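Local coordinates for protein PipY (Synechococcus elongatus, PDB 5NLC) that binds pyridoxal 5'-phosphate on a modified TIM barrel of fold type III and is probably involved in homeostasis of this vitamin B6 cofactor, at residues L187-M192 against G205-R210; N47-A52 against W67-K72; G71-N76 against W94-R99. All blocks are in the same frame, centred on the assembly; numbering follows the deposited sequence.

Interaction 1 of 3, residues L187-M192 against G205-R210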
# COMPACT_ATOMS: atom_id res chain seq x y z
N LEU A 187 -3.36 11.96 6.98
CA LEU A 187 -4.12 10.78 6.56
C LEU A 187 -4.87 10.90 5.26
O LEU A 187 -6.02 10.61 5.22
CB LEU A 187 -5.11 10.29 7.61
CG LEU A 187 -4.65 9.65 8.89
CD1 LEU A 187 -5.86 9.26 9.68
CD2 LEU A 187 -3.77 8.42 8.64
N THR A 188 -4.15 11.19 4.18
CA THR A 188 -4.77 11.57 2.92
C THR A 188 -4.99 10.37 1.98
O THR A 188 -5.64 10.53 0.97
CB THR A 188 -3.89 12.61 2.16
OG1 THR A 188 -2.56 12.07 1.93
CG2 THR A 188 -3.76 13.91 2.95
N GLU A 189 -4.46 9.19 2.28
CA GLU A 189 -4.44 8.08 1.30
C GLU A 189 -5.40 6.98 1.68
O GLU A 189 -5.57 6.68 2.83
CB GLU A 189 -3.04 7.42 1.18
CG GLU A 189 -1.91 8.41 0.87
CD GLU A 189 -2.18 9.25 -0.36
OE1 GLU A 189 -2.74 8.76 -1.36
OE2 GLU A 189 -1.93 10.47 -0.29
N LEU A 190 -5.94 6.33 0.67
CA LEU A 190 -6.71 5.12 0.80
C LEU A 190 -6.15 4.07 -0.16
O LEU A 190 -6.32 4.19 -1.37
CB LEU A 190 -8.18 5.42 0.47
CG LEU A 190 -9.02 6.11 1.53
CD1 LEU A 190 -10.38 6.52 0.98
CD2 LEU A 190 -9.10 5.35 2.83
N SER A 191 -5.51 3.07 0.41
CA SER A 191 -4.84 2.02 -0.31
C SER A 191 -5.85 0.85 -0.35
O SER A 191 -5.98 0.13 0.59
CB SER A 191 -3.55 1.59 0.37
OG SER A 191 -3.00 0.59 -0.47
N MET A 192 -6.61 0.76 -1.41
CA MET A 192 -7.70 -0.21 -1.55
C MET A 192 -7.94 -0.40 -3.07
O MET A 192 -7.83 0.54 -3.81
CB MET A 192 -9.00 0.25 -0.84
CG MET A 192 -9.57 1.62 -1.24
SD MET A 192 -10.93 2.19 -0.15
CE MET A 192 -11.58 3.58 -1.02
N GLY A 205 -13.20 6.24 -3.63
CA GLY A 205 -12.23 7.26 -3.24
C GLY A 205 -10.82 6.72 -3.02
O GLY A 205 -10.01 7.41 -2.40
N ALA A 206 -10.51 5.50 -3.50
CA ALA A 206 -9.10 4.98 -3.43
C ALA A 206 -8.12 5.97 -4.01
O ALA A 206 -8.38 6.60 -5.06
CB ALA A 206 -8.92 3.66 -4.18
N THR A 207 -6.99 6.09 -3.39
CA THR A 207 -5.89 6.85 -3.97
C THR A 207 -4.74 5.96 -4.50
O THR A 207 -3.92 6.44 -5.27
CB THR A 207 -5.35 7.87 -2.99
OG1 THR A 207 -4.81 7.21 -1.84
CG2 THR A 207 -6.48 8.94 -2.58
N TRP A 208 -4.62 4.73 -4.02
CA TRP A 208 -3.60 3.81 -4.49
C TRP A 208 -4.33 2.53 -4.85
O TRP A 208 -4.96 1.98 -3.97
CB TRP A 208 -2.61 3.43 -3.37
CG TRP A 208 -1.67 4.48 -2.93
CD1 TRP A 208 -1.63 5.02 -1.68
CD2 TRP A 208 -0.50 4.99 -3.62
NE1 TRP A 208 -0.53 5.84 -1.55
CE2 TRP A 208 0.15 5.89 -2.74
CE3 TRP A 208 0.04 4.81 -4.88
CZ2 TRP A 208 1.29 6.62 -3.11
CZ3 TRP A 208 1.22 5.52 -5.25
CH2 TRP A 208 1.79 6.43 -4.39
N ILE A 209 -4.24 2.07 -6.10
CA ILE A 209 -4.72 0.76 -6.46
C ILE A 209 -3.56 -0.16 -6.90
O ILE A 209 -2.51 0.32 -7.28
CB ILE A 209 -5.81 0.79 -7.56
CG1 ILE A 209 -5.27 1.38 -8.87
CG2 ILE A 209 -6.99 1.61 -7.06
CD1 ILE A 209 -6.21 1.27 -10.03
N ARG A 210 -3.81 -1.45 -6.89
CA ARG A 210 -2.77 -2.50 -7.08
C ARG A 210 -3.14 -3.34 -8.26
O ARG A 210 -4.12 -4.08 -8.17
CB ARG A 210 -2.66 -3.49 -5.86
CG ARG A 210 -2.54 -2.83 -4.56
CD ARG A 210 -2.39 -3.74 -3.33
NE ARG A 210 -3.50 -4.62 -2.95
CZ ARG A 210 -4.62 -4.22 -2.38
NH1 ARG A 210 -4.88 -2.92 -2.18
NH2 ARG A 210 -5.52 -5.12 -2.01
O HOH W 1 -1.86 8.35 -4.33
O HOH W 2 -3.86 -0.43 -2.86
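Ser191 bridges to Trp208 where strands 189-191 and 208-210 run side by side, 13° from parallel with their axes 6.1 Å apart; Leu190 O accepts both Thr207 N and Trp208 N, and Met192 N bonds to Trp208 O. These are the last two strands of the TIM barrel, so their pairing closes it. Beside it Met192 CG packs on Ala206 CB at 3.6 Å. Thr207 adds a side-chain tie: its OG1 lies between its own N and carbonyl carbon (chi1 62°), facing strand 189-191. OG1 accepts a hydrogen bond from Leu190 N at 2.9 Å and donates to Glu189 OE1 at 2.6 Å, on the anti side, tilted 32° out of the carboxylate plane. A threonine suits the place because one hydroxyl can do both. Glu189, bent at chi2, brings its acid back over this hydroxyl. Water 1 donates to Glu189 OE1 and Thr207 O, sitting 3.5 Å above the centre of one Trp208 face. An alanine at Glu189 would probably leave the Thr207 hydroxyl without its acceptor and this water less firmly held. Water 2 joins Ser191 OG, Trp208 O and Arg210 NH1, lying in the guanidinium plane; Ser191 OG also bonds to His89. Arg210 binds pyridoxal phosphate when it is present, so water 2 probably helps to position a cofactor-binding side chain, and the negative carboxylate probably polarises the Thr207 hydroxyl.

Interaction 2 of 3, residues N47-A52 against W67-K72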
# COMPACT_ATOMS: atom_id res chain seq x y z
N ASN A 47 4.86 -8.20 -2.81
CA ASN A 47 4.14 -8.72 -1.64
C ASN A 47 5.10 -9.14 -0.54
O ASN A 47 4.71 -9.13 0.59
CB ASN A 47 3.25 -9.91 -1.95
CG ASN A 47 1.95 -9.52 -2.62
OD1 ASN A 47 1.63 -8.32 -2.82
ND2 ASN A 47 1.20 -10.54 -3.01
N ARG A 48 6.29 -9.57 -0.90
CA ARG A 48 7.27 -10.18 0.02
C ARG A 48 8.57 -9.44 -0.01
O ARG A 48 9.12 -9.21 -1.08
CB ARG A 48 7.52 -11.65 -0.38
CG ARG A 48 6.38 -12.55 0.06
CD ARG A 48 6.41 -13.96 -0.53
NE ARG A 48 5.06 -14.55 -0.46
CZ ARG A 48 4.66 -15.66 -1.07
NH1 ARG A 48 5.50 -16.40 -1.81
NH2 ARG A 48 3.39 -16.06 -0.94
N VAL A 49 9.13 -9.17 1.16
CA VAL A 49 10.36 -8.38 1.28
C VAL A 49 11.54 -8.99 0.48
O VAL A 49 12.18 -8.28 -0.31
CB VAL A 49 10.74 -8.17 2.78
CG1 VAL A 49 12.12 -7.56 2.94
CG2 VAL A 49 9.75 -7.28 3.50
N GLN A 50 11.81 -10.29 0.69
CA GLN A 50 12.98 -10.94 0.06
C GLN A 50 12.93 -11.00 -1.45
O GLN A 50 13.93 -10.72 -2.10
CB GLN A 50 13.22 -12.34 0.64
CG GLN A 50 13.62 -12.34 2.11
CD GLN A 50 15.00 -11.71 2.41
OE1 GLN A 50 15.22 -11.23 3.54
NE2 GLN A 50 15.94 -11.71 1.41
N GLU A 51 11.77 -11.28 -2.01
CA GLU A 51 11.60 -11.25 -3.46
C GLU A 51 11.86 -9.86 -4.03
O GLU A 51 12.50 -9.75 -5.08
CB GLU A 51 10.20 -11.75 -3.84
CG GLU A 51 10.01 -13.23 -3.53
CD GLU A 51 8.54 -13.67 -3.51
OE1 GLU A 51 7.62 -12.90 -3.95
OE2 GLU A 51 8.31 -14.82 -3.05
N ALA A 52 11.44 -8.81 -3.32
CA ALA A 52 11.76 -7.46 -3.74
C ALA A 52 13.24 -7.12 -3.71
O ALA A 52 13.76 -6.62 -4.70
CB ALA A 52 11.00 -6.43 -2.94
N TRP A 67 9.16 2.07 -4.49
CA TRP A 67 8.83 0.71 -4.12
C TRP A 67 7.83 0.67 -2.94
O TRP A 67 8.06 1.32 -1.89
CB TRP A 67 10.07 -0.03 -3.67
CG TRP A 67 11.01 -0.38 -4.83
CD1 TRP A 67 12.14 0.29 -5.22
CD2 TRP A 67 10.82 -1.41 -5.75
NE1 TRP A 67 12.68 -0.31 -6.33
CE2 TRP A 67 11.90 -1.38 -6.66
CE3 TRP A 67 9.84 -2.41 -5.89
CZ2 TRP A 67 12.03 -2.33 -7.72
CZ3 TRP A 67 10.02 -3.37 -6.95
CH2 TRP A 67 11.06 -3.28 -7.85
N HIS A 68 6.84 -0.17 -3.10
CA HIS A 68 5.71 -0.33 -2.17
C HIS A 68 5.70 -1.77 -1.68
O HIS A 68 5.70 -2.70 -2.53
CB HIS A 68 4.40 -0.06 -2.91
CG HIS A 68 4.23 1.35 -3.38
ND1 HIS A 68 3.41 2.24 -2.73
CD2 HIS A 68 4.77 2.04 -4.40
CE1 HIS A 68 3.47 3.42 -3.32
NE2 HIS A 68 4.24 3.31 -4.38
N LEU A 69 5.65 -1.99 -0.37
CA LEU A 69 5.45 -3.30 0.17
C LEU A 69 3.97 -3.46 0.45
O LEU A 69 3.36 -2.69 1.19
CB LEU A 69 6.31 -3.50 1.45
CG LEU A 69 6.05 -4.80 2.19
CD1 LEU A 69 6.42 -5.97 1.29
CD2 LEU A 69 6.88 -4.88 3.44
N LEU A 70 3.38 -4.51 -0.13
CA LEU A 70 1.98 -4.68 -0.12
C LEU A 70 1.48 -5.83 0.74
O LEU A 70 0.28 -5.92 0.96
CB LEU A 70 1.51 -4.90 -1.56
CG LEU A 70 1.81 -3.76 -2.54
CD1 LEU A 70 1.38 -4.22 -3.94
CD2 LEU A 70 1.20 -2.48 -2.10
N GLY A 71 2.32 -6.78 1.11
CA GLY A 71 1.85 -7.93 1.83
C GLY A 71 2.32 -7.90 3.27
O GLY A 71 2.96 -6.95 3.72
N LYS A 72 2.07 -9.01 3.94
CA LYS A 72 2.25 -9.16 5.40
C LYS A 72 3.71 -8.92 5.73
O LYS A 72 4.58 -9.44 5.08
CB LYS A 72 1.86 -10.59 5.78
CG LYS A 72 2.23 -11.10 7.18
CD LYS A 72 1.44 -10.36 8.25
CE LYS A 72 1.83 -10.92 9.64
NZ LYS A 72 1.19 -10.17 10.74
O HOH W 3 4.74 -10.87 2.67
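Leu69 spreads its two methyl groups under the start of helix 49-56, CD1 against the carbonyl of Asn47 and CD2 against Val49. With CG anti to the backbone N (chi1 174°), the fork reaches both: CD1 lies 3.7 Å from Asn47 O, and CD2 meets Val49 CG2 at 3.7 Å. Branched aliphatic residues suit this place, since helix and strand meet there through methyl groups, and Phe85 and Ala81 also pack against Leu69. The Asn47 side chain crosses Leu70 obliquely at the level of its CB, just past the end of the strand. Next comes the closest backbone approach, where Gly71 CA is 3.3 Å from Asn47 O in a CA-H...O contact. A beta carbon at this glycine would come within about 2.5 Å of Asn47 O, a clash that excludes any larger residue while the chain keeps this path. Water 3 then spans the two loops, donating to Asn47 O at 2.7 Å and to Lys72 O at 2.8 Å. Just before the helix, Arg48 holds the N-cap position and its NH1 forms a weak salt bridge with Glu51 OE2. The whole belongs to a beta-alpha-beta crossover of the barrel, strand 43-46 to helix 49-56 to strand 66-69, pinned at the end where the cofactor binds. Asn47 contacts pyridoxal phosphate when it is present, and its side chain is about 3 Å from that of Lys26, the predicted Schiff-base lysine. Methyl packing at Leu69 and the water-bridged carbonyl probably hold the backbone of this cofactor-binding residue in place, while Leu70 and Lys26 flank its side chain.

Interaction 3 of 3, residues G71-N76 against W94-R99. With PO4 (phosphate ion), chain C.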
# COMPACT_ATOMS: atom_id res chain seq x y z
N GLY A 71 2.32 -6.78 1.11
CA GLY A 71 1.85 -7.93 1.83
C GLY A 71 2.32 -7.90 3.27
O GLY A 71 2.96 -6.95 3.72
N LYS A 72 2.07 -9.01 3.94
CA LYS A 72 2.25 -9.16 5.40
C LYS A 72 3.71 -8.92 5.73
O LYS A 72 4.58 -9.44 5.08
CB LYS A 72 1.86 -10.59 5.78
CG LYS A 72 2.23 -11.10 7.18
CD LYS A 72 1.44 -10.36 8.25
CE LYS A 72 1.83 -10.92 9.64
NZ LYS A 72 1.19 -10.17 10.74
N LEU A 73 3.98 -8.17 6.77
CA LEU A 73 5.36 -7.87 7.14
C LEU A 73 5.53 -8.39 8.53
O LEU A 73 4.86 -7.91 9.45
CB LEU A 73 5.61 -6.37 7.07
CG LEU A 73 6.98 -5.90 7.57
CD1 LEU A 73 8.14 -6.63 6.87
CD2 LEU A 73 7.16 -4.39 7.47
N GLN A 74 6.39 -9.37 8.71
CA GLN A 74 6.72 -9.88 10.05
C GLN A 74 7.66 -8.93 10.73
O GLN A 74 8.54 -8.36 10.09
CB GLN A 74 7.41 -11.25 9.94
CG GLN A 74 6.58 -12.33 9.25
CD GLN A 74 5.24 -12.57 9.92
OE1 GLN A 74 5.09 -12.39 11.14
NE2 GLN A 74 4.25 -12.99 9.12
N SER A 75 7.50 -8.78 12.05
CA SER A 75 8.32 -7.82 12.83
C SER A 75 9.83 -8.01 12.71
O SER A 75 10.54 -7.02 12.74
CB SER A 75 7.89 -7.76 14.30
OG SER A 75 6.81 -6.81 14.40
N ASN A 76 10.31 -9.25 12.47
CA ASN A 76 11.73 -9.53 12.27
C ASN A 76 12.28 -9.22 10.87
O ASN A 76 13.47 -9.40 10.63
CB ASN A 76 12.09 -10.99 12.69
CG ASN A 76 11.56 -12.09 11.71
OD1 ASN A 76 10.91 -11.85 10.65
ND2 ASN A 76 11.82 -13.33 12.09
N TRP A 94 -0.02 -1.92 16.32
CA TRP A 94 0.76 -0.94 17.02
C TRP A 94 2.21 -1.43 17.08
O TRP A 94 3.18 -0.68 16.83
CB TRP A 94 0.22 -0.69 18.45
CG TRP A 94 1.24 -0.07 19.27
CD1 TRP A 94 2.01 -0.67 20.18
CD2 TRP A 94 1.73 1.28 19.17
NE1 TRP A 94 2.91 0.23 20.73
CE2 TRP A 94 2.76 1.42 20.10
CE3 TRP A 94 1.37 2.38 18.41
CZ2 TRP A 94 3.45 2.64 20.28
CZ3 TRP A 94 2.07 3.58 18.58
CH2 TRP A 94 3.07 3.69 19.50
N ALA A 95 2.41 -2.70 17.47
CA ALA A 95 3.78 -3.22 17.58
C ALA A 95 4.63 -3.00 16.32
O ALA A 95 5.79 -2.62 16.39
CB ALA A 95 3.73 -4.70 17.85
N LEU A 96 4.01 -3.22 15.16
CA LEU A 96 4.76 -3.14 13.93
C LEU A 96 5.05 -1.66 13.65
O LEU A 96 6.16 -1.31 13.16
CB LEU A 96 4.03 -3.76 12.74
CG LEU A 96 4.80 -3.74 11.39
CD1 LEU A 96 6.17 -4.37 11.47
CD2 LEU A 96 3.96 -4.33 10.23
N ALA A 97 4.09 -0.81 13.90
CA ALA A 97 4.29 0.62 13.66
C ALA A 97 5.43 1.14 14.52
O ALA A 97 6.33 1.86 14.01
CB ALA A 97 3.06 1.40 13.96
N GLU A 98 5.38 0.79 15.80
CA GLU A 98 6.47 1.15 16.76
C GLU A 98 7.83 0.64 16.34
O GLU A 98 8.86 1.36 16.42
CB GLU A 98 6.12 0.70 18.19
CG GLU A 98 7.14 1.29 19.16
CD GLU A 98 6.77 1.26 20.61
OE1 GLU A 98 6.22 0.24 21.09
OE2 GLU A 98 7.07 2.29 21.28
N ARG A 99 7.86 -0.62 15.91
CA ARG A 99 9.09 -1.27 15.49
C ARG A 99 9.68 -0.56 14.26
O ARG A 99 10.87 -0.21 14.24
CB ARG A 99 8.81 -2.75 15.19
CG ARG A 99 9.99 -3.60 14.80
CD ARG A 99 10.77 -4.00 16.00
NE ARG A 99 11.78 -5.01 15.72
CZ ARG A 99 11.65 -6.32 15.92
NH1 ARG A 99 12.68 -7.10 15.63
NH2 ARG A 99 10.52 -6.87 16.39
P PO4 C . 15.70 -5.00 14.99
O1 PO4 C . 14.30 -4.45 14.97
O2 PO4 C . 16.08 -5.49 13.62
O3 PO4 C . 16.64 -3.89 15.42
O4 PO4 C . 15.77 -6.12 16.01
O HOH W 4 8.12 -5.81 17.36
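Ser75 lies in the cleft between Leu96 and Arg99, two residues that come from the first turns of helix 94-107. Its carbonyl O sits 3.4 Å above the plane of the Arg99 guanidinium, over its centre, so the group is met on a face and no hydrogen bond forms between them. Ser75 CB approaches NH2 of the same group at 3.5 Å, while Ser75 OG turns to the other neighbour and rests 3.9 Å from Leu96 CD1. A small residue suits the place, since its CB and OG fit between the Arg99 guanidinium and Leu96 CD1. Water 4 accepts a bond from Arg99 NH2 and has a weak one with Ser75 OG. Leu96 sends its second methyl, CD2, to Leu73, whose O is 3.8 Å away, and the two leucine side chains cross at about a right angle. In the TIM barrel this joins neighbouring beta-alpha units at the C-terminal ends of the strands: the loop after strand 66-69 lies beside the start of the helix that follows strand 87-91, and Leu73 also packs on Ile88 of that strand. With CG anti to the backbone N and a bend at chi2 (79°), the chain of Arg99 brings its guanidinium over the carbonyl of Ser75. The edge of the group then grips a phosphate ion, probably from the crystallisation liquor, with NE donating to O1 at 2.7 Å and 165°, and NH1 giving a weak bond to O1 and a longer one to O4. Arg79 and Arg102 bind the same ion, whose negative charge would probably offset the repulsion between Arg99 NE and nearby Arg102 NH2.

Interactions 2 and 3 follow one another along the chain and share Gly71 and Lys72; their centres are about 13 Å apart, and they touch where Val49 CG2 meets Leu73 CD1 at 3.8 Å. Interaction 1 lies on the other side of the barrel axis from interaction 2, with centres about 17 Å apart, yet the two meet inside it: Trp208 CH2 is 3.6 Å from His68 CE1, and Arg210 CD is 3.8 Å from Leu70 CD1. Their cofactor-binding residues, Arg210 and Asn47, come within about 6 Å by side chain, facing one pyridoxal phosphate pocket. Interaction 3 stands farther out, the side chain of Leu73 being about 10 Å from that of Asn47.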